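Local coordinates for CHAD domain protein (Streptomyces chartreusis, PDB 6RN5) that probably binds polyphosphate and binds copper ions within an all-helical fold built on a CHAD domain, its wider cellular role being unsettled, at residues Gly26-Gln31 / Ser215-Thr220; His74-Leu79 / Glu292-Pro297. All coordinates share one frame; numbering follows the deposited sequence.

Contact 1. Residues Gly26-Gln31 / Ser215-Thr220; sequences GYLRAQ and SEVPLT
Arg29, on helix 21-42, lies across the isopropyl group of Val217 and reaches the backbone of Ser215, in the loop between helices 201-213 and 229-244. Its chain can be followed outward. CB leaves the helix without aiming at the loop, and chi1 of -75° sets CG beside the backbone N, where it comes to 3.7 Å from CG2 of Val217. CD is next and approaches the carbonyl O of Ser215 at 3.3 Å, a contact of a methylene with an oxygen. At chi3, -57°, the chain bends, and NH2 comes within 4.0 Å of Val217 CG2, the methyl lying oblique to the plane of the guanidinium. The long aliphatic part of an arginine suits this partly exposed position, since its methylenes can pack on a valine methyl at a place the solvent partly reaches.

Val217 works with both branches. While CG2 meets the arginine, CG1, anti to the backbone N, turns to the buried Leu28 and touches its CD1 at 3.8 Å, the two side chains crossing at about a right angle. A beta-branched valine fits here because its two methyls diverge to serve two neighbours on the helix. Leu80 packs against Leu28, Val217 and Leu219, and Ala25 also touches Val217, so apolar groups from two loops and the helix close together here. Just after the valine, Pro218 is the centre of an inverse gamma turn, closed by a 2.8 Å hydrogen bond from Leu219 N to Val217 O.

Here an interhelical loop packs along helix 21-42 of the all-helical CHAD fold; it is structural packing, away from the carbonate and copper sites.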
loop_
_atom_site.group_PDB
_atom_site.type_symbol
_atom_site.label_atom_id
_atom_site.label_comp_id
_atom_site.label_asym_id
_atom_site.label_seq_id
_atom_site.Cartn_x
_atom_site.Cartn_y
_atom_site.Cartn_z
ATOM N N GLY A 26 6.165 -11.779 -47.452
ATOM C CA GLY A 26 5.077 -12.747 -47.159
ATOM C C GLY A 26 4.373 -12.331 -45.873
ATOM O O GLY A 26 3.151 -12.361 -45.796
ATOM N N TYR A 27 5.137 -11.911 -44.866
ATOM C CA TYR A 27 4.553 -11.510 -43.586
ATOM C C TYR A 27 3.702 -10.251 -43.734
ATOM O O TYR A 27 2.545 -10.233 -43.247
ATOM C CB TYR A 27 5.628 -11.320 -42.525
ATOM C CG TYR A 27 5.108 -10.983 -41.153
ATOM C CD1 TYR A 27 4.416 -11.931 -40.378
ATOM C CD2 TYR A 27 5.278 -9.690 -40.629
ATOM C CE1 TYR A 27 3.928 -11.586 -39.101
ATOM C CE2 TYR A 27 4.790 -9.342 -39.370
ATOM C CZ TYR A 27 4.123 -10.289 -38.615
ATOM O OH TYR A 27 3.686 -9.922 -37.360
ATOM N N LEU A 28 4.238 -9.235 -44.440
ATOM C CA LEU A 28 3.504 -8.019 -44.712
ATOM C C LEU A 28 2.206 -8.269 -45.504
ATOM O O LEU A 28 1.156 -7.741 -45.136
ATOM C CB LEU A 28 4.375 -6.962 -45.426
ATOM C CG LEU A 28 5.434 -6.304 -44.523
ATOM C CD1 LEU A 28 6.449 -5.502 -45.320
ATOM C CD2 LEU A 28 4.773 -5.419 -43.462
ATOM N N ARG A 29 2.282 -9.041 -46.586
ATOM C CA ARG A 29 1.084 -9.406 -47.366
ATOM C C ARG A 29 -0.005 -10.090 -46.507
ATOM O O ARG A 29 -1.179 -9.752 -46.605
ATOM C CB ARG A 29 1.447 -10.257 -48.612
ATOM C CG ARG A 29 2.088 -9.440 -49.747
ATOM C CD ARG A 29 2.195 -10.174 -51.104
ATOM N NE ARG A 29 2.958 -11.402 -50.899
ATOM C CZ ARG A 29 4.270 -11.571 -51.141
ATOM N NH1 ARG A 29 4.835 -12.753 -50.855
ATOM N NH2 ARG A 29 5.013 -10.597 -51.701
ATOM N N ALA A 30 0.412 -11.018 -45.650
ATOM C CA ALA A 30 -0.478 -11.729 -44.753
ATOM C C ALA A 30 -1.175 -10.807 -43.758
ATOM O O ALA A 30 -2.386 -10.914 -43.568
ATOM C CB ALA A 30 0.300 -12.780 -43.977
ATOM N N GLN A 31 -0.415 -9.924 -43.112
ATOM C CA GLN A 31 -1.003 -8.932 -42.198
ATOM C C GLN A 31 -1.937 -7.948 -42.891
ATOM O O GLN A 31 -3.028 -7.689 -42.390
ATOM C CB GLN A 31 0.092 -8.187 -41.434
ATOM C CG GLN A 31 0.826 -9.122 -40.487
ATOM C CD GLN A 31 -0.105 -9.767 -39.470
ATOM O OE1 GLN A 31 -0.921 -9.085 -38.841
ATOM N NE2 GLN A 31 0.026 -11.066 -39.282
ATOM N N SER A 215 -0.960 -7.116 -52.002
ATOM C CA SER A 215 -0.447 -7.665 -53.262
ATOM C C SER A 215 1.033 -7.367 -53.476
ATOM O O SER A 215 1.765 -8.258 -53.798
ATOM C CB SER A 215 -1.222 -7.059 -54.428
ATOM O OG SER A 215 -2.543 -7.548 -54.412
ATOM N N GLU A 216 1.452 -6.109 -53.308
ATOM C CA GLU A 216 2.821 -5.696 -53.593
ATOM C C GLU A 216 3.507 -5.056 -52.390
ATOM O O GLU A 216 2.952 -4.143 -51.766
ATOM C CB GLU A 216 2.829 -4.629 -54.673
ATOM C CG GLU A 216 2.153 -4.991 -55.987
ATOM C CD GLU A 216 1.656 -3.731 -56.673
ATOM O OE1 GLU A 216 2.434 -2.747 -56.719
ATOM O OE2 GLU A 216 0.480 -3.701 -57.110
ATOM N N VAL A 217 4.733 -5.495 -52.121
ATOM C CA VAL A 217 5.557 -4.973 -51.044
ATOM C C VAL A 217 6.719 -4.202 -51.669
ATOM O O VAL A 217 7.443 -4.767 -52.461
ATOM C CB VAL A 217 6.085 -6.136 -50.232
ATOM C CG1 VAL A 217 6.905 -5.641 -49.064
ATOM C CG2 VAL A 217 4.917 -7.040 -49.778
ATOM N N PRO A 218 6.925 -2.932 -51.302
ATOM C CA PRO A 218 8.049 -2.160 -51.889
ATOM C C PRO A 218 9.400 -2.453 -51.262
ATOM O O PRO A 218 9.975 -1.618 -50.552
ATOM C CB PRO A 218 7.621 -0.702 -51.649
ATOM C CG PRO A 218 6.802 -0.779 -50.397
ATOM C CD PRO A 218 6.058 -2.076 -50.462
ATOM N N LEU A 219 9.882 -3.669 -51.495
ATOM C CA LEU A 219 11.225 -4.054 -51.092
ATOM C C LEU A 219 12.272 -3.227 -51.799
ATOM O O LEU A 219 12.162 -2.995 -52.989
ATOM C CB LEU A 219 11.469 -5.514 -51.441
ATOM C CG LEU A 219 10.642 -6.568 -50.663
ATOM C CD1 LEU A 219 10.961 -7.967 -51.140
ATOM C CD2 LEU A 219 10.808 -6.494 -49.149
ATOM N N THR A 220 13.335 -2.838 -51.107
ATOM C CA THR A 220 14.496 -2.213 -51.797
ATOM C C THR A 220 15.173 -3.225 -52.744
ATOM O O THR A 220 14.977 -4.423 -52.588
ATOM C CB THR A 220 15.576 -1.716 -50.805
ATOM O OG1 THR A 220 16.030 -2.817 -50.004
ATOM C CG2 THR A 220 15.028 -0.633 -49.930
#

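Contact 2. Residues His74-Leu79 / Glu292-Pro297; sequences HTFQSL and EAVSGP
A chi1 of -57° puts CG of Phe76 beside its own backbone N, anti to the carbonyl carbon, and chi2 of -84° turns the ring roughly perpendicular to the plane of CA, CB and CG. Together these torsions carry the far rim of the phenyl to Ala293 and Val294, near the end of helix 274-295. CE2 touches Ala293 CB at 3.6 Å, and CZ lies 3.8 Å from the same methyl, which approaches the ring obliquely. Val294 stands at the ring edge, close to its plane, with CG2 a looser 4.4 Å from CZ. The CG2 methyl of Thr75 lies 3.7 Å above one face, offset toward the rim.

A phenylalanine suits this spot because it spans a wide gap: the closest CA atoms of the two segments, those of Phe76 and Ala293, are 9.4 Å apart. Alanine is the matching partner, small enough to let CE2 and CZ of the ring come close to the helix. Leu24, Ala290 and Leu231 also touch the phenyl, bringing helices 21-42 and 229-244 to the same buried group.

Phe76 carbonyl O accepts the Leu79 N bond of the following 3-10 turn. This is helix-end packing: the phenyl of the residue just after the C-terminal end of helix 56-75 packs on the last turn of helix 274-295, two helix C-terminal ends of the all-helical CHAD fold.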
loop_
_atom_site.group_PDB
_atom_site.type_symbol
_atom_site.label_atom_id
_atom_site.label_comp_id
_atom_site.label_asym_id
_atom_site.label_seq_id
_atom_site.Cartn_x
_atom_site.Cartn_y
_atom_site.Cartn_z
ATOM N N HIS A 74 9.124 -0.492 -39.131
ATOM C CA HIS A 74 10.114 0.177 -38.307
ATOM C C HIS A 74 11.345 -0.694 -38.312
ATOM O O HIS A 74 12.385 -0.257 -38.745
ATOM C CB HIS A 74 9.593 0.379 -36.860
ATOM C CG HIS A 74 10.533 1.127 -35.985
ATOM N ND1 HIS A 74 11.395 0.510 -35.110
ATOM C CD2 HIS A 74 10.772 2.453 -35.875
ATOM C CE1 HIS A 74 12.106 1.420 -34.479
ATOM N NE2 HIS A 74 11.745 2.610 -34.919
ATOM N N THR A 75 11.201 -1.921 -37.803
ATOM C CA THR A 75 12.310 -2.867 -37.607
ATOM C C THR A 75 13.072 -3.140 -38.909
ATOM O O THR A 75 14.308 -3.311 -38.892
ATOM C CB THR A 75 11.779 -4.198 -37.020
ATOM O OG1 THR A 75 11.130 -3.943 -35.775
ATOM C CG2 THR A 75 12.892 -5.185 -36.794
ATOM N N PHE A 76 12.320 -3.222 -40.018
ATOM C CA PHE A 76 12.842 -3.690 -41.310
ATOM C C PHE A 76 12.776 -2.588 -42.336
ATOM O O PHE A 76 12.737 -2.832 -43.545
ATOM C CB PHE A 76 12.070 -4.935 -41.809
ATOM C CG PHE A 76 12.074 -6.101 -40.834
ATOM C CD1 PHE A 76 13.139 -7.007 -40.793
ATOM C CD2 PHE A 76 10.993 -6.320 -39.973
ATOM C CE1 PHE A 76 13.116 -8.095 -39.900
ATOM C CE2 PHE A 76 10.976 -7.400 -39.075
ATOM C CZ PHE A 76 12.032 -8.277 -39.033
ATOM N N GLN A 77 12.820 -1.364 -41.835
ATOM C CA GLN A 77 12.724 -0.192 -42.664
ATOM C C GLN A 77 13.821 -0.184 -43.695
ATOM O O GLN A 77 13.590 0.267 -44.794
ATOM C CB GLN A 77 12.825 1.108 -41.859
ATOM C CG GLN A 77 12.503 2.326 -42.725
ATOM C CD GLN A 77 12.208 3.586 -41.935
ATOM O OE1 GLN A 77 12.987 4.525 -41.986
ATOM N NE2 GLN A 77 11.070 3.613 -41.195
ATOM N N SER A 78 14.998 -0.700 -43.358
ATOM C CA SER A 78 16.118 -0.640 -44.314
ATOM C C SER A 78 15.865 -1.497 -45.540
ATOM O O SER A 78 16.485 -1.274 -46.545
ATOM C CB SER A 78 17.438 -1.061 -43.648
ATOM O OG SER A 78 17.298 -2.303 -43.005
ATOM N N LEU A 79 14.973 -2.489 -45.467
ATOM C CA LEU A 79 14.670 -3.321 -46.645
ATOM C C LEU A 79 13.489 -2.827 -47.495
ATOM O O LEU A 79 13.122 -3.487 -48.434
ATOM C CB LEU A 79 14.446 -4.783 -46.224
ATOM C CG LEU A 79 15.706 -5.384 -45.577
ATOM C CD1 LEU A 79 15.477 -6.848 -45.363
ATOM C CD2 LEU A 79 16.937 -5.195 -46.446
ATOM N N GLU A 292 8.059 -12.807 -35.202
ATOM C CA GLU A 292 6.985 -13.244 -36.128
ATOM C C GLU A 292 7.398 -13.071 -37.608
ATOM O O GLU A 292 7.227 -13.971 -38.418
ATOM C CB GLU A 292 5.699 -12.449 -35.891
ATOM C CG GLU A 292 4.993 -12.749 -34.577
ATOM C CD GLU A 292 3.563 -12.263 -34.569
ATOM O OE1 GLU A 292 3.051 -11.771 -35.611
ATOM O OE2 GLU A 292 2.919 -12.390 -33.509
ATOM N N ALA A 293 7.907 -11.897 -37.968
ATOM C CA ALA A 293 8.264 -11.618 -39.353
ATOM C C ALA A 293 9.307 -12.585 -39.937
ATOM O O ALA A 293 9.271 -12.973 -41.129
ATOM C CB ALA A 293 8.765 -10.170 -39.449
ATOM N N VAL A 294 10.246 -12.944 -39.062
ATOM C CA VAL A 294 11.388 -13.798 -39.345
ATOM C C VAL A 294 10.944 -15.231 -39.528
ATOM O O VAL A 294 11.516 -15.944 -40.315
ATOM C CB VAL A 294 12.426 -13.683 -38.202
ATOM C CG1 VAL A 294 13.302 -14.894 -38.095
ATOM C CG2 VAL A 294 13.267 -12.425 -38.436
ATOM N N SER A 295 9.936 -15.633 -38.782
ATOM C CA SER A 295 9.276 -16.903 -38.980
ATOM C C SER A 295 8.433 -16.893 -40.279
ATOM O O SER A 295 8.262 -17.913 -40.930
ATOM C CB SER A 295 8.391 -17.160 -37.767
ATOM O OG SER A 295 7.624 -18.309 -37.981
ATOM N N GLY A 296 7.896 -15.720 -40.627
ATOM C CA GLY A 296 7.157 -15.487 -41.874
ATOM C C GLY A 296 5.642 -15.689 -41.778
ATOM O O GLY A 296 5.091 -15.879 -40.674
ATOM N N PRO A 297 4.948 -15.643 -42.940
ATOM C CA PRO A 297 3.527 -16.005 -42.955
ATOM C C PRO A 297 3.341 -17.524 -42.689
ATOM O O PRO A 297 2.471 -17.925 -41.904
ATOM C CB PRO A 297 3.099 -15.641 -44.375
ATOM C CG PRO A 297 4.325 -15.808 -45.195
ATOM C CD PRO A 297 5.464 -15.369 -44.300
#

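Both contacts are largely apolar and share a neighbourhood, their centres about 10 Å apart, but they differ in burial. Contact 2 is core packing between two helix ends, an aromatic rim against small aliphatic groups. Contact 1 is only partly buried, joining a loop to a helix, and at its outer side it mixes a charged side chain and a backbone carbonyl with its methyls. Polar bonds tie the two together: Tyr27 OH to Glu292 OE1 at 2.6 Å, and Thr220 N to Leu79 O at 2.8 Å. Glu292 also pairs with Arg68 of helix 56-75. Helix 21-42 provides one side of contact 1 and also borders contact 2, its Leu24 touching Leu219 and Phe76.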